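Local coordinates for protein glycoside Hydrolase (Bacteroides uniformis, PDB 5TA0) that probably hydrolyses agarose-type galactans as a glycoside hydrolase, and binds the agar oligosaccharide neoagarooctaose in a pocket of its alpha/beta barrel, at residues G86-V91 and E174-Y179; E199-P204 and E224-I229; Q266-A271 and Q309-K314. All blocks are in the same frame, centred on the assembly; numbering follows the deposited sequence.

Contact 1 (G86-V91 and E174-Y179). With GAL (beta-D-galactopyranose), chain C; SO4 (sulfate ion), chain F.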
loop_
_atom_site.group_PDB
_atom_site.type_symbol
_atom_site.label_atom_id
_atom_site.label_comp_id
_atom_site.label_asym_id
_atom_site.label_seq_id
_atom_site.Cartn_x
_atom_site.Cartn_y
_atom_site.Cartn_z
ATOM N N GLY A 86 -2.250 3.777 -19.600
ATOM C CA GLY A 86 -2.014 4.494 -20.841
ATOM C C GLY A 86 -2.670 3.902 -22.069
ATOM O O GLY A 86 -3.134 4.656 -22.931
ATOM N N MET A 87 -2.741 2.577 -22.177
ATOM C CA MET A 87 -3.336 1.994 -23.376
ATOM C C MET A 87 -4.823 2.317 -23.435
ATOM O O MET A 87 -5.340 2.739 -24.494
ATOM C CB MET A 87 -3.118 0.486 -23.428
ATOM C CG MET A 87 -3.646 -0.130 -24.725
ATOM S SD MET A 87 -3.433 -1.906 -24.933
ATOM C CE MET A 87 -1.725 -1.974 -25.374
ATOM N N ILE A 88 -5.527 2.129 -22.326
ATOM C CA ILE A 88 -6.952 2.424 -22.291
ATOM C C ILE A 88 -7.196 3.929 -22.559
ATOM O O ILE A 88 -8.158 4.295 -23.259
ATOM C CB ILE A 88 -7.645 1.860 -21.028
ATOM C CG1 ILE A 88 -9.170 1.929 -21.169
ATOM C CG2 ILE A 88 -7.165 2.544 -19.745
ATOM C CD1 ILE A 88 -9.896 1.215 -20.063
ATOM N N LYS A 89 -6.324 4.803 -22.049
ATOM C CA LYS A 89 -6.486 6.240 -22.323
ATOM C C LYS A 89 -6.356 6.536 -23.804
ATOM O O LYS A 89 -7.142 7.305 -24.344
ATOM C CB LYS A 89 -5.429 7.044 -21.568
ATOM C CG LYS A 89 -5.739 8.537 -21.567
ATOM C CD LYS A 89 -4.656 9.303 -20.832
ATOM C CE LYS A 89 -5.047 10.724 -20.518
ATOM N NZ LYS A 89 -3.814 11.434 -20.066
ATOM N N THR A 90 -5.359 5.952 -24.462
ATOM C CA THR A 90 -5.168 6.178 -25.898
ATOM C C THR A 90 -6.374 5.718 -26.704
ATOM O O THR A 90 -6.822 6.419 -27.631
ATOM C CB THR A 90 -3.865 5.538 -26.392
ATOM O OG1 THR A 90 -2.759 6.131 -25.683
ATOM C CG2 THR A 90 -3.672 5.752 -27.865
ATOM N N VAL A 91 -6.947 4.585 -26.338
ATOM C CA VAL A 91 -8.141 4.126 -27.038
ATOM C C VAL A 91 -9.297 5.084 -26.787
ATOM O O VAL A 91 -9.955 5.518 -27.733
ATOM C CB VAL A 91 -8.502 2.679 -26.658
ATOM C CG1 VAL A 91 -9.876 2.310 -27.216
ATOM C CG2 VAL A 91 -7.411 1.733 -27.150
ATOM N N GLU A 174 -19.902 1.831 -20.033
ATOM C CA GLU A 174 -20.009 0.989 -21.214
ATOM C C GLU A 174 -18.682 0.962 -21.953
ATOM O O GLU A 174 -18.240 -0.095 -22.392
ATOM C CB GLU A 174 -21.132 1.443 -22.136
ATOM C CG GLU A 174 -21.232 0.573 -23.365
ATOM C CD GLU A 174 -22.331 0.953 -24.329
ATOM O OE1 GLU A 174 -22.059 0.858 -25.543
ATOM O OE2 GLU A 174 -23.457 1.259 -23.898
ATOM N N PHE A 175 -18.043 2.127 -22.111
ATOM C CA PHE A 175 -16.717 2.148 -22.711
ATOM C C PHE A 175 -15.792 1.175 -21.962
ATOM O O PHE A 175 -15.064 0.380 -22.570
ATOM C CB PHE A 175 -16.124 3.580 -22.707
ATOM C CG PHE A 175 -14.634 3.579 -22.917
ATOM C CD1 PHE A 175 -14.083 3.365 -24.188
ATOM C CD2 PHE A 175 -13.774 3.696 -21.844
ATOM C CE1 PHE A 175 -12.708 3.258 -24.343
ATOM C CE2 PHE A 175 -12.409 3.583 -22.016
ATOM C CZ PHE A 175 -11.883 3.384 -23.254
ATOM N N TYR A 176 -15.754 1.300 -20.638
ATOM C CA TYR A 176 -14.807 0.485 -19.853
ATOM C C TYR A 176 -15.111 -1.007 -19.982
ATOM O O TYR A 176 -14.213 -1.834 -20.193
ATOM C CB TYR A 176 -14.855 0.940 -18.399
ATOM C CG TYR A 176 -13.705 0.563 -17.487
ATOM C CD1 TYR A 176 -12.486 0.025 -17.940
ATOM C CD2 TYR A 176 -13.816 0.820 -16.122
ATOM C CE1 TYR A 176 -11.433 -0.224 -17.063
ATOM C CE2 TYR A 176 -12.759 0.580 -15.251
ATOM C CZ TYR A 176 -11.579 0.044 -15.721
ATOM O OH TYR A 176 -10.504 -0.211 -14.909
ATOM N N GLY A 177 -16.386 -1.365 -19.846
ATOM C CA GLY A 177 -16.773 -2.783 -19.977
ATOM C C GLY A 177 -16.472 -3.334 -21.367
ATOM O O GLY A 177 -15.948 -4.442 -21.492
ATOM N N ARG A 178 -16.778 -2.574 -22.412
ATOM C CA ARG A 178 -16.502 -3.036 -23.781
ATOM C C ARG A 178 -15.007 -3.139 -24.017
ATOM O O ARG A 178 -14.531 -4.076 -24.634
ATOM C CB ARG A 178 -17.142 -2.142 -24.824
ATOM C CG ARG A 178 -18.654 -2.243 -24.917
ATOM C CD ARG A 178 -19.131 -1.359 -26.055
ATOM N NE ARG A 178 -20.559 -1.496 -26.270
ATOM C CZ ARG A 178 -21.140 -2.523 -26.872
ATOM N NH1 ARG A 178 -20.415 -3.486 -27.393
ATOM N NH2 ARG A 178 -22.472 -2.565 -26.938
ATOM N N TYR A 179 -14.243 -2.170 -23.524
ATOM C CA TYR A 179 -12.796 -2.215 -23.689
ATOM C C TYR A 179 -12.236 -3.529 -23.147
ATOM O O TYR A 179 -11.428 -4.214 -23.807
ATOM C CB TYR A 179 -12.139 -1.026 -22.943
ATOM C CG TYR A 179 -10.633 -1.027 -23.041
ATOM C CD1 TYR A 179 -9.864 -1.704 -22.103
ATOM C CD2 TYR A 179 -10.003 -0.399 -24.095
ATOM C CE1 TYR A 179 -8.481 -1.768 -22.221
ATOM C CE2 TYR A 179 -8.615 -0.404 -24.207
ATOM C CZ TYR A 179 -7.863 -1.102 -23.283
ATOM O OH TYR A 179 -6.497 -1.150 -23.380
HETATM C C1 GAL C . 0.807 7.286 -17.578
HETATM C C2 GAL C . 0.749 6.329 -18.773
HETATM C C3 GAL C . 1.255 6.983 -20.065
HETATM C C4 GAL C . 0.588 8.338 -20.262
HETATM C C5 GAL C . 0.785 9.187 -19.009
HETATM C C6 GAL C . 0.157 10.575 -19.115
HETATM O O2 GAL C . 1.539 5.186 -18.441
HETATM O O3 GAL C . 1.051 6.104 -21.187
HETATM O O4 GAL C . -0.825 8.161 -20.458
HETATM O O5 GAL C . 0.188 8.529 -17.880
HETATM O O6 GAL C . 0.351 11.307 -17.892
HETATM S S SO4 F . -2.825 9.555 -27.766
HETATM O O1 SO4 F . -4.020 9.498 -26.888
HETATM O O2 SO4 F . -1.885 8.490 -27.321
HETATM O O3 SO4 F . -3.189 9.350 -29.174
HETATM O O4 SO4 F . -2.187 10.902 -27.639
#

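Contact 2 (E199-P204 and E224-I229). With GAL (beta-D-galactopyranose), chain B; AAL (3,6-anhydro-alpha-L-galactopyranose), chain D.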
loop_
_atom_site.group_PDB
_atom_site.type_symbol
_atom_site.label_atom_id
_atom_site.label_comp_id
_atom_site.label_asym_id
_atom_site.label_seq_id
_atom_site.Cartn_x
_atom_site.Cartn_y
_atom_site.Cartn_z
ATOM N N GLU A 199 -9.743 -0.879 -11.150
ATOM C CA GLU A 199 -10.050 0.352 -10.451
ATOM C C GLU A 199 -10.877 1.216 -11.386
ATOM O O GLU A 199 -10.688 1.197 -12.589
ATOM C CB GLU A 199 -8.776 1.097 -10.056
ATOM C CG GLU A 199 -7.815 0.363 -9.117
ATOM C CD GLU A 199 -6.541 1.173 -8.903
ATOM O OE1 GLU A 199 -5.847 1.484 -9.893
ATOM O OE2 GLU A 199 -6.285 1.550 -7.716
ATOM N N VAL A 200 -11.792 1.990 -10.815
ATOM C CA VAL A 200 -12.662 2.830 -11.651
ATOM C C VAL A 200 -11.888 4.000 -12.267
ATOM O O VAL A 200 -11.883 4.208 -13.493
ATOM C CB VAL A 200 -13.893 3.306 -10.841
ATOM C CG1 VAL A 200 -14.682 4.384 -11.582
ATOM C CG2 VAL A 200 -14.790 2.099 -10.522
ATOM N N ILE A 201 -11.255 4.786 -11.405
ATOM C CA ILE A 201 -10.683 6.073 -11.851
ATOM C C ILE A 201 -9.581 6.530 -10.916
ATOM O O ILE A 201 -9.718 6.453 -9.690
ATOM C CB ILE A 201 -11.811 7.124 -12.028
ATOM C CG1 ILE A 201 -11.326 8.385 -12.746
ATOM C CG2 ILE A 201 -12.487 7.441 -10.700
ATOM C CD1 ILE A 201 -12.433 9.330 -13.076
ATOM N N ASN A 202 -8.489 7.027 -11.481
ATOM C CA ASN A 202 -7.326 7.423 -10.692
ATOM C C ASN A 202 -7.470 8.797 -10.022
ATOM O O ASN A 202 -7.734 9.791 -10.706
ATOM C CB ASN A 202 -6.106 7.457 -11.611
ATOM C CG ASN A 202 -4.814 7.670 -10.873
ATOM O OD1 ASN A 202 -4.377 6.817 -10.116
ATOM N ND2 ASN A 202 -4.165 8.822 -11.107
ATOM N N GLU A 203 -7.316 8.866 -8.690
ATOM C CA GLU A 203 -7.211 10.136 -7.942
ATOM C C GLU A 203 -8.250 11.185 -8.360
ATOM O O GLU A 203 -7.930 12.324 -8.717
ATOM C CB GLU A 203 -5.784 10.674 -8.073
ATOM C CG GLU A 203 -4.750 9.702 -7.514
ATOM C CD GLU A 203 -3.348 10.237 -7.394
ATOM O OE1 GLU A 203 -3.037 11.237 -8.061
ATOM O OE2 GLU A 203 -2.556 9.583 -6.662
ATOM N N PRO A 204 -9.536 10.816 -8.279
ATOM C CA PRO A 204 -10.561 11.689 -8.827
ATOM C C PRO A 204 -10.823 12.975 -8.070
ATOM O O PRO A 204 -11.117 13.988 -8.709
ATOM C CB PRO A 204 -11.801 10.800 -8.871
ATOM C CG PRO A 204 -11.586 9.804 -7.753
ATOM C CD PRO A 204 -10.096 9.532 -7.822
ATOM N N GLU A 224 -21.367 8.022 -6.510
ATOM C CA GLU A 224 -22.461 7.392 -7.265
ATOM C C GLU A 224 -21.911 6.818 -8.569
ATOM O O GLU A 224 -22.234 5.686 -8.933
ATOM C CB GLU A 224 -23.625 8.373 -7.599
ATOM C CG GLU A 224 -24.615 8.674 -6.462
ATOM C CD GLU A 224 -25.776 9.625 -6.818
ATOM O OE1 GLU A 224 -26.151 9.732 -8.006
ATOM O OE2 GLU A 224 -26.243 10.279 -5.877
ATOM N N PHE A 225 -21.082 7.607 -9.264
ATOM C CA PHE A 225 -20.435 7.181 -10.517
ATOM C C PHE A 225 -19.744 5.826 -10.369
ATOM O O PHE A 225 -19.813 5.002 -11.268
ATOM C CB PHE A 225 -19.476 8.302 -10.928
ATOM C CG PHE A 225 -18.555 8.022 -12.087
ATOM C CD1 PHE A 225 -18.964 8.295 -13.382
ATOM C CD2 PHE A 225 -17.241 7.645 -11.885
ATOM C CE1 PHE A 225 -18.104 8.119 -14.447
ATOM C CE2 PHE A 225 -16.382 7.492 -12.948
ATOM C CZ PHE A 225 -16.810 7.732 -14.228
ATOM N N HIS A 226 -19.113 5.571 -9.234
ATOM C CA HIS A 226 -18.460 4.292 -9.026
ATOM C C HIS A 226 -19.431 3.103 -9.095
ATOM O O HIS A 226 -19.102 2.080 -9.681
ATOM C CB HIS A 226 -17.696 4.253 -7.697
ATOM C CG HIS A 226 -16.348 4.906 -7.762
ATOM N ND1 HIS A 226 -16.158 6.261 -7.884
ATOM C CD2 HIS A 226 -15.110 4.364 -7.747
ATOM C CE1 HIS A 226 -14.863 6.523 -7.953
ATOM N NE2 HIS A 226 -14.201 5.391 -7.848
ATOM N N SER A 227 -20.607 3.218 -8.496
ATOM C CA SER A 227 -21.598 2.128 -8.588
ATOM C C SER A 227 -22.012 1.894 -10.034
ATOM O O SER A 227 -22.118 0.762 -10.481
ATOM C CB SER A 227 -22.820 2.454 -7.756
ATOM O OG SER A 227 -22.500 2.485 -6.366
ATOM N N THR A 228 -22.211 2.986 -10.772
ATOM C CA THR A 228 -22.615 2.864 -12.170
ATOM C C THR A 228 -21.512 2.232 -13.017
ATOM O O THR A 228 -21.779 1.361 -13.852
ATOM C CB THR A 228 -23.052 4.227 -12.685
ATOM O OG1 THR A 228 -24.216 4.628 -11.922
ATOM C CG2 THR A 228 -23.407 4.189 -14.187
ATOM N N ILE A 229 -20.259 2.627 -12.802
ATOM C CA ILE A 229 -19.154 2.011 -13.531
ATOM C C ILE A 229 -19.057 0.513 -13.224
ATOM O O ILE A 229 -18.917 -0.304 -14.136
ATOM C CB ILE A 229 -17.796 2.707 -13.283
ATOM C CG1 ILE A 229 -17.841 4.183 -13.705
ATOM C CG2 ILE A 229 -16.678 1.982 -14.016
ATOM C CD1 ILE A 229 -18.233 4.479 -15.135
HETATM C C1 GAL B . 0.765 11.724 -9.258
HETATM C C2 GAL B . -0.072 10.744 -10.065
HETATM C C3 GAL B . 0.736 9.826 -10.966
HETATM C C4 GAL B . 1.976 10.495 -11.548
HETATM C C5 GAL B . 2.742 11.292 -10.528
HETATM C C6 GAL B . 3.987 12.022 -11.065
HETATM O O2 GAL B . -0.813 9.914 -9.181
HETATM O O3 GAL B . -0.189 9.505 -12.017
HETATM O O4 GAL B . 1.547 11.363 -12.613
HETATM O O5 GAL B . 1.831 12.274 -10.038
HETATM O O6 GAL B . 4.997 11.130 -11.569
HETATM C C1 AAL D . 0.384 16.382 -6.852
HETATM C C2 AAL D . 0.913 16.213 -8.276
HETATM C C3 AAL D . 0.178 15.063 -8.916
HETATM C C4 AAL D . 0.395 13.787 -8.152
HETATM C C5 AAL D . -0.467 14.087 -6.959
HETATM C C6 AAL D . -1.726 14.603 -7.613
HETATM O O2 AAL D . 2.321 15.939 -8.272
HETATM O O3 AAL D . -1.238 15.292 -8.786
HETATM O O4 AAL D . -0.182 12.726 -8.877
HETATM O O5 AAL D . 0.193 15.110 -6.208
HETATM O O HOH W 1 -11.478 4.571 -8.481
#

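Contact 3 (Q266-A271 and Q309-K314)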
loop_
_atom_site.group_PDB
_atom_site.type_symbol
_atom_site.label_atom_id
_atom_site.label_comp_id
_atom_site.label_asym_id
_atom_site.label_seq_id
_atom_site.Cartn_x
_atom_site.Cartn_y
_atom_site.Cartn_z
ATOM N N GLN A 266 -18.858 8.849 3.133
ATOM C CA GLN A 266 -19.865 8.866 2.086
ATOM C C GLN A 266 -19.627 7.830 1.015
ATOM O O GLN A 266 -20.587 7.252 0.501
ATOM C CB GLN A 266 -19.969 10.260 1.436
ATOM C CG GLN A 266 -20.307 11.406 2.382
ATOM C CD GLN A 266 -21.577 11.184 3.173
ATOM O OE1 GLN A 266 -22.563 10.644 2.668
ATOM N NE2 GLN A 266 -21.540 11.558 4.438
ATOM N N PHE A 267 -18.361 7.596 0.641
ATOM C CA PHE A 267 -18.084 6.585 -0.360
ATOM C C PHE A 267 -18.504 5.185 0.128
ATOM O O PHE A 267 -19.158 4.436 -0.591
ATOM C CB PHE A 267 -16.613 6.579 -0.741
ATOM C CG PHE A 267 -16.254 5.538 -1.764
ATOM C CD1 PHE A 267 -16.747 5.582 -3.052
ATOM C CD2 PHE A 267 -15.392 4.502 -1.440
ATOM C CE1 PHE A 267 -16.384 4.641 -4.006
ATOM C CE2 PHE A 267 -15.050 3.544 -2.380
ATOM C CZ PHE A 267 -15.533 3.605 -3.653
ATOM N N ILE A 268 -18.195 4.875 1.391
ATOM C CA ILE A 268 -18.623 3.610 1.960
ATOM C C ILE A 268 -20.151 3.550 1.984
ATOM O O ILE A 268 -20.718 2.512 1.613
ATOM C CB ILE A 268 -17.979 3.397 3.352
ATOM C CG1 ILE A 268 -16.461 3.162 3.173
ATOM C CG2 ILE A 268 -18.648 2.281 4.133
ATOM C CD1 ILE A 268 -15.648 3.235 4.453
ATOM N N ASP A 269 -20.805 4.642 2.405
ATOM C CA ASP A 269 -22.270 4.643 2.490
ATOM C C ASP A 269 -22.959 4.510 1.137
ATOM O O ASP A 269 -23.996 3.878 1.036
ATOM C CB ASP A 269 -22.765 5.928 3.142
ATOM C CG ASP A 269 -22.474 6.014 4.625
ATOM O OD1 ASP A 269 -22.022 5.027 5.253
ATOM O OD2 ASP A 269 -22.676 7.106 5.191
ATOM N N ILE A 270 -22.377 5.105 0.108
ATOM C CA ILE A 270 -23.006 5.163 -1.223
ATOM C C ILE A 270 -22.662 3.972 -2.097
ATOM O O ILE A 270 -23.554 3.350 -2.688
ATOM C CB ILE A 270 -22.611 6.464 -1.935
ATOM C CG1 ILE A 270 -23.254 7.657 -1.227
ATOM C CG2 ILE A 270 -23.022 6.468 -3.405
ATOM C CD1 ILE A 270 -22.574 8.969 -1.602
ATOM N N ALA A 271 -21.365 3.657 -2.187
ATOM C CA ALA A 271 -20.862 2.700 -3.173
ATOM C C ALA A 271 -20.200 1.488 -2.516
ATOM O O ALA A 271 -19.853 0.553 -3.233
ATOM C CB ALA A 271 -19.876 3.403 -4.088
ATOM N N GLN A 309 -12.771 -0.061 10.353
ATOM C CA GLN A 309 -13.782 0.038 11.406
ATOM C C GLN A 309 -15.118 0.545 10.880
ATOM O O GLN A 309 -16.176 0.013 11.255
ATOM C CB GLN A 309 -13.289 0.950 12.529
ATOM C CG GLN A 309 -14.318 1.269 13.624
ATOM C CD GLN A 309 -14.643 0.079 14.505
ATOM O OE1 GLN A 309 -13.897 -0.267 15.413
ATOM N NE2 GLN A 309 -15.762 -0.549 14.232
ATOM N N TYR A 310 -15.088 1.571 10.020
ATOM C CA TYR A 310 -16.356 2.079 9.483
ATOM C C TYR A 310 -16.982 1.096 8.497
ATOM O O TYR A 310 -18.216 0.933 8.460
ATOM C CB TYR A 310 -16.274 3.504 8.938
ATOM C CG TYR A 310 -17.635 4.029 8.611
ATOM C CD1 TYR A 310 -18.037 4.243 7.298
ATOM C CD2 TYR A 310 -18.579 4.202 9.606
ATOM C CE1 TYR A 310 -19.322 4.659 6.993
ATOM C CE2 TYR A 310 -19.850 4.636 9.328
ATOM C CZ TYR A 310 -20.230 4.858 8.029
ATOM O OH TYR A 310 -21.506 5.268 7.736
ATOM N N SER A 311 -16.153 0.384 7.719
ATOM C CA SER A 311 -16.673 -0.696 6.896
ATOM C C SER A 311 -17.399 -1.744 7.736
ATOM O O SER A 311 -18.478 -2.196 7.374
ATOM C CB SER A 311 -15.556 -1.325 6.075
ATOM O OG SER A 311 -14.954 -0.382 5.200
ATOM N N MET A 312 -16.808 -2.105 8.871
ATOM C CA MET A 312 -17.519 -3.033 9.766
ATOM C C MET A 312 -18.854 -2.476 10.236
ATOM O O MET A 312 -19.864 -3.151 10.170
ATOM C CB MET A 312 -16.641 -3.382 10.974
ATOM C CG MET A 312 -15.540 -4.367 10.629
ATOM S SD MET A 312 -16.090 -6.042 10.215
ATOM C CE MET A 312 -16.733 -6.543 11.809
ATOM N N ILE A 313 -18.872 -1.228 10.678
ATOM C CA ILE A 313 -20.116 -0.639 11.200
ATOM C C ILE A 313 -21.203 -0.578 10.112
ATOM O O ILE A 313 -22.329 -1.010 10.319
ATOM C CB ILE A 313 -19.855 0.758 11.790
ATOM C CG1 ILE A 313 -19.065 0.644 13.101
ATOM C CG2 ILE A 313 -21.155 1.561 12.000
ATOM C CD1 ILE A 313 -18.405 1.910 13.547
ATOM N N LYS A 314 -20.855 -0.055 8.939
ATOM C CA LYS A 314 -21.842 0.200 7.900
ATOM C C LYS A 314 -22.109 -0.998 7.022
ATOM O O LYS A 314 -23.286 -1.290 6.710
ATOM C CB LYS A 314 -21.382 1.388 7.047
ATOM C CG LYS A 314 -22.289 1.746 5.877
ATOM C CD LYS A 314 -23.696 2.156 6.308
ATOM C CE LYS A 314 -24.517 2.506 5.086
ATOM N NZ LYS A 314 -25.914 2.886 5.445
HETATM O O HOH W 2 -26.283 3.857 2.795
#

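Contact 1 (G86-V91 and E174-Y179)
Ile88 and Tyr179 carry the nearest CA atoms, 7.6 Å apart, where the short axes of 86-91 and 174-179 pass at 11.6 Å with their N-to-C directions 118° apart, a steep crossing of helix 86-94, just past strand 80-84, with helix 170-183. Ile88 is the central residue of the contact. Its CG1, set opposite the backbone N about CA-CB (chi1 -168°), lies over the centre of the Tyr179 ring, 3.6 Å from the centroid and almost exactly on the normal, a clear CH-pi contact. The same CG1 touches Phe175 CZ, while CD1 runs on to meet Tyr176 CD1 at 3.6 Å, so the side chain touches three aromatic rings. One turn later, Val91 works at ring edges instead of faces: CG2 lies in the plane of the Tyr179 ring, 3.8 Å from CE2, and CG1 comes up to the edge of Phe175. At the hydroxyl end of the same tyrosine, Met87 CG sits 3.3 Å from Tyr179 OH, with the methionine crossing the tyrosine at about a right angle. Tyr176 OH is hydrogen-bonded to Glu199 O, at the end of strand 197-199. At the start of the first helix, Gly86 belongs to the glycan pocket, its CA 3.5 Å from O3 of a bound galactose. No hydrogen bond spans the two segments, which implies that aliphatic-aromatic packing holds the helices together behind the sugar site.

Contact 2 (E199-P204 and E224-I229)
Val200 and Ile201, just past the C-terminal end of strand 197-199, pack on the helix that leads to the next parallel strand, 242-247. This is a beta-alpha-beta crossover of the alpha/beta barrel. Along the helix the first to touch is Phe225. Its CE2 stands 3.8 Å from Val200 CG1, the two side chains sliding past each other in opposite directions, and Ile201 CD1 approaches the same ring corner more loosely. Next comes His226, whose imidazole packs against Val200: Val200 CG1 is over one ring face, offset toward the rim, and Val200 CB is 3.5 Å from His226 CD2. The torsion that sets CG beside its own backbone N (chi1 -81°) folds the ring back along the helix, where ND1 bonds the carbonyl of Leu222. Ile201 CG2 is 3.7 Å from His226 CE1, and Phe267 makes an edge-to-face stack with the imidazole. A turn further on, Ile229 adds a further contact to the valine, its CG1 3.8 Å from Val200 CG1 and also over the centre of the Phe225 ring. On the other side of the loop, Asn202 and Glu203 line the glycan pocket. Glu203, the N-cap residue of helix 204-210, places OE1 2.8 Å from galactose O2, while its OE2 is bonded by His281 ND1. A water bridges the two segments: lying in the His226 ring plane, 2.9 Å from NE2, it accepts the backbone N-H of Ile201 at 2.9 Å.

Contact 3 (Q266-A271 and Q309-K314)
Asp269 and Tyr310 meet in the tight part of this contact, through a hydrogen bond of only 2.5 Å from Tyr310 OH to Asp269 OD1. The oxygen offers its syn lone pair and lies at the edge of the ring, close to its plane, with carboxylate and ring planes 58° apart. Lys265 binds both partners, as a salt bridge to Asp269 OD2 and a hydrogen bond to the tyrosine hydroxyl, an arrangement that would favour a charged carboxylate. Ile268 packs alongside: CG2 is 3.8 Å from Tyr310 CD1, and CD1 reaches the ring edge and Ser311 OG, whose own bond goes back to the carbonyl of Ile307. Lys314 forms the looser, solvent side. Its CB covers the rim of one Tyr310 face and its CG lies 3.4 Å from Asp269 OD1, but the bend at chi2 (61°) carries the amine past the acid, leaving NZ 4.4 Å from OD1, beyond a salt bridge. A water takes up the link instead, accepting from Lys314 NZ at 2.8 Å and donating to Asp269 O at 2.9 Å. The segment axes, 10.3 Å apart and 35° from parallel, place these as side-by-side barrel helices. Strand 277-285 lies against both helices, Phe278 touching Ile268 and Ser311; helix 298-315 also meets strand 523-538, where Tyr535 packs against the Tyr310 ring.

Overall arrangement
From the N terminus, contact 1 closes first, bringing helix 86-94 to helix 170-183 across 82 intervening residues that include helix 107-123 and strand 134-140. Contact 2 closes a short loop of 19 residues, joining the end of strand 197-199 to helix 219-236, and contact 3 one of 37, between helices 264-271 and 298-315. The three run in series, so none nests in or crosses another. Neighbours still touch: Tyr176 packs on Ile229, and Ser227 on Ala271, making helix 219-236 the bridge between contacts whose centres lie 14 and 16 Å apart. Contacts 1 and 3 do not meet. Together they tie successive parts of the barrel, from the glycan pocket round to strand 523-538 of the beta region.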